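Local coordinates for protein SAM-dependent methyltransferase (Exiguobacterium sibiricum 255-15, PDB 3D2L) that probably transfers a methyl group from S-adenosylmethionine to an acceptor that remains unidentified, using a Rossmann-like class I methyltransferase domain, at residues 24-29 with 134-139; 42-47 with 64-69. All blocks are in the same frame, centred on the assembly; numbering follows the deposited sequence.

Interaction 1: residues 24-29 with 134-139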
ATOM      1  N   VAL A  24       2.173  -4.930 -10.161  1.00 33.17           N
ATOM      2  CA  VAL A  24       3.026  -4.292 -11.153  1.00 31.72           C
ATOM      3  C   VAL A  24       2.447  -4.482 -12.544  1.00 31.62           C
ATOM      4  O   VAL A  24       2.426  -3.531 -13.336  1.00 35.42           O
ATOM      5  CB  VAL A  24       4.484  -4.827 -11.074  1.00 34.07           C
ATOM      6  CG1 VAL A  24       5.338  -4.261 -12.192  1.00 32.84           C
ATOM      7  CG2 VAL A  24       5.068  -4.473  -9.737  1.00 29.96           C
ATOM      8  N   ALA A  25       1.938  -5.678 -12.852  1.00 31.09           N
ATOM      9  CA  ALA A  25       1.349  -5.919 -14.168  1.00 30.97           C
ATOM     10  C   ALA A  25       0.161  -4.983 -14.393  1.00 31.83           C
ATOM     11  O   ALA A  25      -0.052  -4.492 -15.495  1.00 28.91           O
ATOM     12  CB  ALA A  25       0.957  -7.414 -14.350  1.00 31.59           C
ATOM     13  N   TRP A  26      -0.567  -4.682 -13.318  1.00 31.57           N
ATOM     14  CA  TRP A  26      -1.713  -3.760 -13.364  1.00 31.64           C
ATOM     15  C   TRP A  26      -1.273  -2.313 -13.608  1.00 29.80           C
ATOM     16  O   TRP A  26      -1.844  -1.613 -14.435  1.00 29.10           O
ATOM     17  CB  TRP A  26      -2.527  -3.888 -12.064  1.00 32.44           C
ATOM     18  CG  TRP A  26      -3.583  -2.836 -11.880  1.00 31.51           C
ATOM     19  CD1 TRP A  26      -4.654  -2.627 -12.664  1.00 35.52           C
ATOM     20  CD2 TRP A  26      -3.669  -1.886 -10.821  1.00 31.06           C
ATOM     21  NE1 TRP A  26      -5.386  -1.581 -12.196  1.00 30.37           N
ATOM     22  CE2 TRP A  26      -4.814  -1.102 -11.062  1.00 29.94           C
ATOM     23  CE3 TRP A  26      -2.886  -1.605  -9.704  1.00 32.41           C
ATOM     24  CZ2 TRP A  26      -5.229  -0.081 -10.204  1.00 35.11           C
ATOM     25  CZ3 TRP A  26      -3.295  -0.565  -8.843  1.00 37.49           C
ATOM     26  CH2 TRP A  26      -4.467   0.174  -9.107  1.00 34.63           C
ATOM     27  N   VAL A  27      -0.233  -1.877 -12.910  1.00 29.14           N
ATOM     28  CA  VAL A  27       0.297  -0.533 -13.095  1.00 29.87           C
ATOM     29  C   VAL A  27       0.722  -0.404 -14.574  1.00 29.42           C
ATOM     30  O   VAL A  27       0.433   0.599 -15.212  1.00 30.98           O
ATOM     31  CB  VAL A  27       1.457  -0.194 -12.099  1.00 27.33           C
ATOM     32  CG1 VAL A  27       2.094   1.205 -12.413  1.00 28.74           C
ATOM     33  CG2 VAL A  27       0.977  -0.260 -10.598  1.00 29.38           C
ATOM     34  N   LEU A  28       1.387  -1.431 -15.110  1.00 32.90           N
ATOM     35  CA  LEU A  28       1.839  -1.439 -16.518  1.00 32.05           C
ATOM     36  C   LEU A  28       0.686  -1.244 -17.526  1.00 34.01           C
ATOM     37  O   LEU A  28       0.901  -0.723 -18.628  1.00 34.85           O
ATOM     38  CB  LEU A  28       2.635  -2.705 -16.785  1.00 32.47           C
ATOM     39  CG  LEU A  28       4.034  -2.678 -16.175  1.00 31.37           C
ATOM     40  CD1 LEU A  28       4.651  -4.028 -16.186  1.00 33.26           C
ATOM     41  CD2 LEU A  28       4.922  -1.670 -16.917  1.00 36.63           C
ATOM     42  N   GLU A  29      -0.532  -1.648 -17.150  1.00 34.36           N
ATOM     43  CA  GLU A  29      -1.710  -1.444 -17.995  1.00 37.17           C
ATOM     44  C   GLU A  29      -2.210  -0.020 -17.991  1.00 37.35           C
ATOM     45  O   GLU A  29      -2.940   0.367 -18.904  1.00 37.66           O
ATOM     46  CB  GLU A  29      -2.872  -2.320 -17.528  1.00 38.66           C
ATOM     47  CG  GLU A  29      -2.568  -3.794 -17.532  1.00 44.17           C
ATOM     48  CD  GLU A  29      -3.738  -4.637 -16.995  1.00 47.46           C
ATOM     49  OE1 GLU A  29      -4.588  -4.105 -16.222  1.00 57.87           O
ATOM     50  OE2 GLU A  29      -3.775  -5.840 -17.350  1.00 59.73           O
ATOM     51  N   LEU A 134      -3.269   5.757  -8.828  1.00 30.01           N
ATOM     52  CA  LEU A 134      -3.660   4.363  -8.750  1.00 30.73           C
ATOM     53  C   LEU A 134      -3.559   3.886  -7.324  1.00 29.86           C
ATOM     54  O   LEU A 134      -2.563   4.135  -6.678  1.00 29.98           O
ATOM     55  CB  LEU A 134      -2.723   3.488  -9.582  1.00 29.84           C
ATOM     56  CG  LEU A 134      -2.827   3.495 -11.096  1.00 34.18           C
ATOM     57  CD1 LEU A 134      -2.333   4.806 -11.639  1.00 36.06           C
ATOM     58  CD2 LEU A 134      -1.998   2.322 -11.665  1.00 33.53           C
ATOM     59  N   PHE A 135      -4.583   3.192  -6.844  1.00 26.63           N
ATOM     60  CA  PHE A 135      -4.565   2.588  -5.521  1.00 27.52           C
ATOM     61  C   PHE A 135      -5.557   1.425  -5.451  1.00 27.71           C
ATOM     62  O   PHE A 135      -6.542   1.364  -6.181  1.00 26.00           O
ATOM     63  CB  PHE A 135      -4.865   3.581  -4.358  1.00 27.02           C
ATOM     64  CG  PHE A 135      -6.254   4.212  -4.404  1.00 26.02           C
ATOM     65  CD1 PHE A 135      -7.330   3.626  -3.764  1.00 28.86           C
ATOM     66  CD2 PHE A 135      -6.470   5.394  -5.075  1.00 34.21           C
ATOM     67  CE1 PHE A 135      -8.584   4.200  -3.796  1.00 29.98           C
ATOM     68  CE2 PHE A 135      -7.732   5.980  -5.087  1.00 27.51           C
ATOM     69  CZ  PHE A 135      -8.774   5.381  -4.468  1.00 28.60           C
ATOM     70  N   ASP A 136      -5.269   0.500  -4.543  1.00 28.41           N
ATOM     71  CA  ASP A 136      -6.144  -0.641  -4.287  1.00 29.05           C
ATOM     72  C   ASP A 136      -6.428  -0.687  -2.791  1.00 28.20           C
ATOM     73  O   ASP A 136      -5.541  -0.379  -1.946  1.00 28.14           O
ATOM     74  CB  ASP A 136      -5.533  -1.960  -4.768  1.00 28.38           C
ATOM     75  CG  ASP A 136      -4.158  -2.222  -4.159  1.00 29.14           C
ATOM     76  OD1 ASP A 136      -3.163  -1.584  -4.587  1.00 30.06           O
ATOM     77  OD2 ASP A 136      -4.082  -3.101  -3.280  1.00 32.72           O
ATOM     78  N   VAL A 137      -7.676  -1.034  -2.473  1.00 27.81           N
ATOM     79  CA  VAL A 137      -8.161  -1.042  -1.087  1.00 27.99           C
ATOM     80  C   VAL A 137      -9.016  -2.245  -0.803  1.00 28.92           C
ATOM     81  O   VAL A 137      -9.488  -2.917  -1.720  1.00 28.64           O
ATOM     82  CB  VAL A 137      -9.011   0.235  -0.746  1.00 27.42           C
ATOM     83  CG1 VAL A 137      -8.132   1.497  -0.625  1.00 28.67           C
ATOM     84  CG2 VAL A 137     -10.147   0.450  -1.748  1.00 27.51           C
ATOM     85  N   HIS A 138      -9.199  -2.525   0.481  1.00 28.57           N
ATOM     86  CA  HIS A 138     -10.095  -3.570   0.899  1.00 29.35           C
ATOM     87  C   HIS A 138     -11.525  -3.181   0.553  1.00 28.38           C
ATOM     88  O   HIS A 138     -11.881  -2.014   0.601  1.00 28.22           O
ATOM     89  CB  HIS A 138     -10.039  -3.795   2.425  1.00 26.52           C
ATOM     90  CG  HIS A 138      -8.673  -4.124   2.942  1.00 28.34           C
ATOM     91  ND1 HIS A 138      -7.882  -5.091   2.370  1.00 30.51           N
ATOM     92  CD2 HIS A 138      -7.973  -3.636   3.995  1.00 29.48           C
ATOM     93  CE1 HIS A 138      -6.764  -5.204   3.058  1.00 28.72           C
ATOM     94  NE2 HIS A 138      -6.792  -4.332   4.053  1.00 26.68           N
ATOM     95  N   SER A 139     -12.324  -4.185   0.212  1.00 30.79           N
ATOM     96  CA  SER A 139     -13.728  -4.002  -0.015  1.00 31.99           C
ATOM     97  C   SER A 139     -14.391  -4.117   1.333  1.00 30.69           C
ATOM     98  O   SER A 139     -13.801  -4.716   2.250  1.00 29.88           O
ATOM     99  CB  SER A 139     -14.259  -5.124  -0.867  1.00 31.25           C
ATOM    100  OG  SER A 139     -14.049  -6.361  -0.200  1.00 32.50           O
TER
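Trp26 and Leu134 carry this contact, in which helix 20-30 lies on strand 131-138 and the short helix and strand segments run at 140° to one another, their axes 10.3 Å apart at closest approach. The main interaction is a CH-pi contact: Leu134 CD2 sits over one face of the indole, 4.2 Å from the centroid of the Trp26 six-membered ring and only 10° off its normal. CG of Trp26 stands anti to the backbone N (chi1 170°), and the ring reaches from the helix to the strand with its benzo portion leading. The side chains lie alongside one another, pointing opposite ways: the methyl covers the ring, and the base of the leucine meets its outer rim, with Trp26 CH2 3.8 Å from Leu134 CB. At the same rim, near the ring plane, CH2 comes 3.8 Å from the backbone N of Phe135.

Apolar packing extends the contact by one residue along the helix. Leu134 CD2 touches Val27 twice, at 4.1 Å from Val27 CG2 and 3.9 Å from Val27 CA, so the same methyl that covers the indole also rests on the helix at Val27, from a direction nearly perpendicular to the ring contact.

The polar approach is looser. Asp136 OD1 lies 4.4 Å from Trp26 CZ3, obliquely to the ring. Its carboxylate is engaged elsewhere: OD2 forms a salt bridge with Arg235 and accepts a hydrogen bond from Trp23 NE1, while OD1 accepts one from Cys104 N. Phe237 of the adjoining strand 235-242 packs edge-to-face with Trp26. All five touching residues are buried, where helix 20-30 packs on one face of the central mixed sheet, with strand order 3-2-1-4-5-7-6, of a class I methyltransferase fold.

Interaction 2: residues 42-47 with 64-69; sequences CGTGTA and EEMLEI
The glycine-rich loop after strand 36-40, which corresponds to the first conserved motif of Rossmann-like methyltransferases, rests through Gly43 and Thr44 against Met66 on the first turns of helix 64-76. Met66, present as selenomethionine, lies beside the glycine: its CB is 3.6 Å from Gly43 O, and both SE and CE are 3.9 Å from Gly43 CA. The chain bends at its end (chi3 -65°), which turns the terminal CE back onto that same alpha carbon. Thr44 crosses Met66 at about a right angle, its CG2 3.9 Å from Met66 CB.

Cys42 to Gly45 form a type II' beta turn closed by the hydrogen bond from Gly45 N to Cys42 O; the positive phi of Gly43 (53°) suits its second position. In relatives this loop lies against the bound cofactor, and the acidic residue ending the second strand usually grips the ribose. Here Asp61, at the end of strand 56-61, accepts a hydrogen bond from Gly43 N, consistent with such a site.

Leu67 comes in next to Met66, its CD2 methyl meeting both Cys42 SG at 3.5 Å and Gly43 O at 3.6 Å. Beyond Thr44 the fit is looser, with Thr44 CB 4.5 Å from Ile69 CG2. The threonine hydroxyl, OG1, is hydrogen-bonded to Asp12 OD1 of helix 9-14; the Ile69 side chain also touches Asp12.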
ATOM      1  N   CYS A  42       5.150   2.838   0.649  1.00 34.20           N
ATOM      2  CA  CYS A  42       5.816   1.723   0.060  1.00 32.39           C
ATOM      3  C   CYS A  42       6.388   0.687   0.995  1.00 32.18           C
ATOM      4  O   CYS A  42       6.921  -0.289   0.505  1.00 34.26           O
ATOM      5  CB  CYS A  42       6.958   2.241  -0.845  1.00 34.21           C
ATOM      6  SG  CYS A  42       8.271   3.068   0.093  1.00 34.29           S
ATOM      7  N   GLY A  43       6.340   0.903   2.308  1.00 36.35           N
ATOM      8  CA  GLY A  43       6.898  -0.049   3.286  1.00 33.20           C
ATOM      9  C   GLY A  43       8.345  -0.393   2.982  1.00 34.85           C
ATOM     10  O   GLY A  43       9.191   0.502   2.784  1.00 34.22           O
ATOM     11  N   THR A  44       8.643  -1.680   2.918  1.00 32.64           N
ATOM     12  CA  THR A  44       9.998  -2.132   2.652  1.00 34.54           C
ATOM     13  C   THR A  44      10.364  -2.109   1.153  1.00 33.81           C
ATOM     14  O   THR A  44      11.435  -2.625   0.760  1.00 34.08           O
ATOM     15  CB  THR A  44      10.243  -3.503   3.277  1.00 39.42           C
ATOM     16  OG1 THR A  44       9.410  -4.484   2.632  1.00 38.86           O
ATOM     17  CG2 THR A  44       9.931  -3.456   4.820  1.00 38.07           C
ATOM     18  N   GLY A  45       9.482  -1.513   0.326  1.00 32.76           N
ATOM     19  CA  GLY A  45       9.747  -1.280  -1.110  1.00 31.64           C
ATOM     20  C   GLY A  45       9.819  -2.461  -2.050  1.00 32.78           C
ATOM     21  O   GLY A  45      10.356  -2.353  -3.167  1.00 30.60           O
ATOM     22  N   THR A  46       9.280  -3.609  -1.635  1.00 33.36           N
ATOM     23  CA  THR A  46       9.313  -4.780  -2.492  1.00 34.59           C
ATOM     24  C   THR A  46       8.655  -4.473  -3.862  1.00 32.98           C
ATOM     25  O   THR A  46       9.236  -4.789  -4.902  1.00 33.27           O
ATOM     26  CB  THR A  46       8.673  -6.024  -1.793  1.00 35.54           C
ATOM     27  OG1 THR A  46       9.277  -6.223  -0.497  1.00 36.53           O
ATOM     28  CG2 THR A  46       8.883  -7.273  -2.644  1.00 32.65           C
ATOM     29  N   ALA A  47       7.466  -3.853  -3.860  1.00 32.21           N
ATOM     30  CA  ALA A  47       6.777  -3.526  -5.111  1.00 33.03           C
ATOM     31  C   ALA A  47       7.472  -2.373  -5.799  1.00 31.16           C
ATOM     32  O   ALA A  47       7.526  -2.333  -7.024  1.00 34.18           O
ATOM     33  CB  ALA A  47       5.265  -3.213  -4.864  1.00 34.73           C
ATOM     34  N   GLU A  64      11.134   5.021   8.849  1.00 33.87           N
ATOM     35  CA  GLU A  64      12.562   5.082   8.543  1.00 34.09           C
ATOM     36  C   GLU A  64      13.163   3.704   8.439  1.00 33.33           C
ATOM     37  O   GLU A  64      13.983   3.443   7.567  1.00 34.14           O
ATOM     38  CB  GLU A  64      13.321   5.882   9.625  1.00 35.00           C
ATOM     39  CG  GLU A  64      12.921   7.359   9.740  1.00 42.35           C
ATOM     40  CD  GLU A  64      11.700   7.668  10.648  1.00 59.34           C
ATOM     41  OE1 GLU A  64      10.889   6.736  10.978  1.00 54.37           O
ATOM     42  OE2 GLU A  64      11.569   8.877  11.021  1.00 58.55           O
ATOM     43  N   GLU A  65      12.711   2.814   9.325  1.00 34.97           N
ATOM     44  CA  GLU A  65      13.214   1.444   9.424  1.00 37.12           C
ATOM     45  C   GLU A  65      12.886   0.618   8.176  1.00 35.54           C
ATOM     46  O   GLU A  65      13.708  -0.128   7.649  1.00 34.15           O
ATOM     47  CB  GLU A  65      12.620   0.780  10.682  1.00 40.18           C
ATOM     48  CG  GLU A  65      13.143   1.393  12.025  1.00 47.56           C
ATOM     49  CD  GLU A  65      12.436   2.694  12.513  1.00 51.60           C
ATOM     50  OE1 GLU A  65      11.454   3.202  11.913  1.00 45.20           O
ATOM     51  OE2 GLU A  65      12.879   3.210  13.554  1.00 59.55           O
HETATM   52  N   MSE A  66      11.672   0.780   7.684  1.00 36.56           N
HETATM   53  CA  MSE A  66      11.283   0.093   6.490  1.00 36.45           C
HETATM   54  C   MSE A  66      12.047   0.639   5.282  1.00 32.43           C
HETATM   55  O   MSE A  66      12.517  -0.150   4.423  1.00 32.93           O
HETATM   56  CB  MSE A  66       9.754   0.153   6.328  1.00 33.48           C
HETATM   57  CG  MSE A  66       9.059  -0.616   7.428  1.00 40.83           C
HETATM   58 SE   MSE A  66       7.207  -0.855   7.042  0.75 51.79          SE
HETATM   59  CE  MSE A  66       6.511   0.820   7.045  1.00 47.24           C
ATOM     60  N   LEU A  67      12.211   1.970   5.215  1.00 31.62           N
ATOM     61  CA  LEU A  67      12.946   2.611   4.093  1.00 31.53           C
ATOM     62  C   LEU A  67      14.416   2.254   4.075  1.00 30.08           C
ATOM     63  O   LEU A  67      15.026   2.194   3.010  1.00 30.25           O
ATOM     64  CB  LEU A  67      12.718   4.132   4.050  1.00 32.91           C
ATOM     65  CG  LEU A  67      11.275   4.545   3.800  1.00 32.57           C
ATOM     66  CD1 LEU A  67      11.186   6.084   3.604  1.00 31.54           C
ATOM     67  CD2 LEU A  67      10.646   3.812   2.622  1.00 34.42           C
ATOM     68  N   GLU A  68      14.986   1.966   5.242  1.00 32.04           N
ATOM     69  CA  GLU A  68      16.365   1.508   5.331  1.00 31.35           C
ATOM     70  C   GLU A  68      16.540   0.158   4.642  1.00 30.86           C
ATOM     71  O   GLU A  68      17.502  -0.056   3.917  1.00 31.03           O
ATOM     72  CB  GLU A  68      16.806   1.408   6.782  1.00 31.47           C
ATOM     73  CG  GLU A  68      17.065   2.766   7.411  1.00 37.43           C
ATOM     74  CD  GLU A  68      17.280   2.701   8.933  1.00 38.86           C
ATOM     75  OE1 GLU A  68      17.586   1.610   9.460  1.00 49.64           O
ATOM     76  OE2 GLU A  68      17.146   3.762   9.586  1.00 51.37           O
ATOM     77  N   ILE A  69      15.597  -0.753   4.880  1.00 32.92           N
ATOM     78  CA  ILE A  69      15.616  -2.070   4.232  1.00 31.23           C
ATOM     79  C   ILE A  69      15.372  -1.898   2.730  1.00 29.47           C
ATOM     80  O   ILE A  69      16.065  -2.488   1.930  1.00 30.28           O
ATOM     81  CB  ILE A  69      14.553  -2.988   4.813  1.00 35.05           C
ATOM     82  CG1 ILE A  69      14.750  -3.192   6.329  1.00 35.05           C
ATOM     83  CG2 ILE A  69      14.576  -4.322   4.103  1.00 38.20           C
ATOM     84  CD1 ILE A  69      16.048  -3.681   6.725  1.00 43.85           C
TER

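In the fold
Interactions 1 and 2 belong to the same Rossmann-like domain, with centres 19 Å apart on opposite sides of the chain's centre. Helix 46-51 connects them: it begins within the loop segment of interaction 2, while from helix 20-30 Val24 packs on its Leu50 and Leu51, and Val27 on Leu51. The segments themselves just meet, Val24 CG2 lying 4.2 Å from Ala47 O. Across the sheet, strand 97-102 separates strand 36-40, which leads into the glycine-rich loop, from strand 131-138. By that loop, interaction 2 lies at the probable cofactor site, where no S-adenosylmethionine is bound in this crystal, whereas interaction 1 joins helix 20-30 to the sheet and is the more fully buried.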